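Local coordinates for protein 3,5-epimerase/4-reductase (Arabidopsis thaliana, PDB 4QQR) that converts dTDP-4-keto-6-deoxyglucose to dTDP-L-rhamnose, and its UDP counterpart to UDP-L-rhamnose, by 3,5-epimerisation followed by reduction at C4, at residues G26-L31 with I206-A211. Numbering follows the deposited sequence.
Sequences GLLGKL and ISIEMA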
loop_
_atom_site.group_PDB
_atom_site.type_symbol
_atom_site.label_atom_id
_atom_site.label_comp_id
_atom_site.label_asym_id
_atom_site.label_seq_id
_atom_site.Cartn_x
_atom_site.Cartn_y
_atom_site.Cartn_z
ATOM N N GLY A 26 -13.867 -5.678 -20.895
ATOM C CA GLY A 26 -14.745 -5.810 -22.041
ATOM C C GLY A 26 -14.339 -6.966 -22.933
ATOM O O GLY A 26 -15.195 -7.729 -23.386
ATOM N N LEU A 27 -13.038 -7.099 -23.183
ATOM C CA LEU A 27 -12.528 -8.163 -24.050
ATOM C C LEU A 27 -12.764 -9.535 -23.452
ATOM O O LEU A 27 -13.133 -10.475 -24.164
ATOM C CB LEU A 27 -11.042 -7.966 -24.353
ATOM C CG LEU A 27 -10.760 -6.735 -25.222
ATOM C CD1 LEU A 27 -9.268 -6.603 -25.500
ATOM C CD2 LEU A 27 -11.584 -6.769 -26.527
ATOM N N LEU A 28 -12.557 -9.630 -22.139
ATOM C CA LEU A 28 -12.788 -10.863 -21.392
ATOM C C LEU A 28 -14.192 -11.387 -21.602
ATOM O O LEU A 28 -14.367 -12.567 -21.920
ATOM C CB LEU A 28 -12.588 -10.631 -19.902
ATOM C CG LEU A 28 -11.153 -10.624 -19.417
ATOM C CD1 LEU A 28 -11.126 -10.618 -17.868
ATOM C CD2 LEU A 28 -10.448 -11.829 -20.006
ATOM N N GLY A 29 -15.178 -10.500 -21.407
ATOM C CA GLY A 29 -16.586 -10.843 -21.509
ATOM C C GLY A 29 -16.879 -11.475 -22.853
ATOM O O GLY A 29 -17.575 -12.500 -22.950
ATOM N N LYS A 30 -16.316 -10.866 -23.893
ATOM C CA LYS A 30 -16.480 -11.356 -25.251
ATOM C C LYS A 30 -15.848 -12.732 -25.446
ATOM O O LYS A 30 -16.375 -13.551 -26.173
ATOM C CB LYS A 30 -15.945 -10.334 -26.260
ATOM C CG LYS A 30 -16.630 -8.964 -26.122
ATOM C CD LYS A 30 -16.587 -8.156 -27.429
ATOM C CE LYS A 30 -17.545 -6.951 -27.393
ATOM N NZ LYS A 30 -17.071 -5.837 -26.505
ATOM N N LEU A 31 -14.743 -12.999 -24.766
ATOM C CA LEU A 31 -14.106 -14.308 -24.874
ATOM C C LEU A 31 -14.922 -15.420 -24.221
ATOM O O LEU A 31 -15.016 -16.533 -24.741
ATOM C CB LEU A 31 -12.708 -14.252 -24.283
ATOM C CG LEU A 31 -11.685 -13.686 -25.257
ATOM C CD1 LEU A 31 -10.459 -13.197 -24.513
ATOM C CD2 LEU A 31 -11.315 -14.754 -26.260
ATOM N N ILE A 206 -5.025 -16.979 -22.860
ATOM C CA ILE A 206 -4.140 -17.680 -21.927
ATOM C C ILE A 206 -4.489 -17.390 -20.470
ATOM O O ILE A 206 -4.441 -18.269 -19.620
ATOM C CB ILE A 206 -2.654 -17.306 -22.206
ATOM C CG1 ILE A 206 -2.145 -18.058 -23.452
ATOM C CG2 ILE A 206 -1.765 -17.550 -20.966
ATOM C CD1 ILE A 206 -0.894 -17.481 -24.077
ATOM N N SER A 207 -4.861 -16.150 -20.181
ATOM C CA SER A 207 -5.238 -15.806 -18.817
ATOM C C SER A 207 -6.499 -16.547 -18.384
ATOM O O SER A 207 -6.605 -16.940 -17.221
ATOM C CB SER A 207 -5.349 -14.286 -18.606
ATOM O OG SER A 207 -6.512 -13.750 -19.189
ATOM N N ILE A 208 -7.444 -16.758 -19.302
ATOM C CA ILE A 208 -8.601 -17.607 -18.984
ATOM C C ILE A 208 -8.107 -18.996 -18.553
ATOM O O ILE A 208 -8.644 -19.597 -17.610
ATOM C CB ILE A 208 -9.606 -17.785 -20.172
ATOM C CG1 ILE A 208 -10.114 -16.446 -20.734
ATOM C CG2 ILE A 208 -10.768 -18.655 -19.762
ATOM C CD1 ILE A 208 -10.618 -15.474 -19.716
ATOM N N GLU A 209 -7.074 -19.488 -19.240
ATOM C CA GLU A 209 -6.533 -20.833 -19.002
ATOM C C GLU A 209 -5.786 -20.940 -17.675
ATOM O O GLU A 209 -5.754 -22.012 -17.061
ATOM C CB GLU A 209 -5.617 -21.290 -20.158
ATOM C CG GLU A 209 -6.329 -21.367 -21.504
ATOM C CD GLU A 209 -7.490 -22.365 -21.501
ATOM O OE1 GLU A 209 -7.329 -23.441 -20.856
ATOM O OE2 GLU A 209 -8.549 -22.066 -22.129
ATOM N N MET A 210 -5.181 -19.826 -17.251
ATOM C CA MET A 210 -4.430 -19.774 -15.991
ATOM C C MET A 210 -5.382 -19.943 -14.834
ATOM O O MET A 210 -5.098 -20.690 -13.901
ATOM C CB MET A 210 -3.659 -18.463 -15.868
ATOM C CG MET A 210 -2.583 -18.303 -16.943
ATOM S SD MET A 210 -1.559 -16.835 -16.736
ATOM C CE MET A 210 -0.466 -17.365 -15.425
ATOM N N ALA A 211 -6.518 -19.251 -14.925
ATOM C CA ALA A 211 -7.645 -19.436 -14.014
ATOM C C ALA A 211 -8.084 -20.902 -13.982
ATOM O O ALA A 211 -8.171 -21.503 -12.909
ATOM C CB ALA A 211 -8.805 -18.545 -14.413
#
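Leu28 and Ile208 touch through one methyl each. CD2 of Leu28 lies 3.7 Å from CD1 of Ile208. This is the closest approach between helix segments 26-31 and 206-211. The two side chains point in roughly opposite directions and meet at their end methyls. In Ile208, CG1 lies anti to the carbonyl carbon (chi1 -55°) and carries CD1 to Leu28. The two residues also share a neighbour, because both rest on Phe65 of strand 63-66. The backbones stay apart, with 8.3 Å between CA of Leu28 and CA of Ile208.

Leu31 adds a little apolar cover, with its CB 4.9 Å from CG1 of Ile208. It packs instead on Leu204, one turn before Ile208 in helix 200-212.

No polar bond links the two segments. OG of Ser207 comes within 4.5 Å of CD2 of Leu28, but its hydrogen bonds go to Leu204 O of its own helix and to the hydroxyl of Tyr111, which probably binds NADPH as in related enzymes and which Ser207 may help to position.

The contact joins helix 23-34, which follows the first strand of the Rossmann fold, to helix 200-212 over the parallel sheet. It is buried but small, 109 Å² over both sides. Its chemistry is dispersion between methyl groups, which implies a weak, undirected hydrophobic contact that by itself would do little to fix the rotation or register of the two helices.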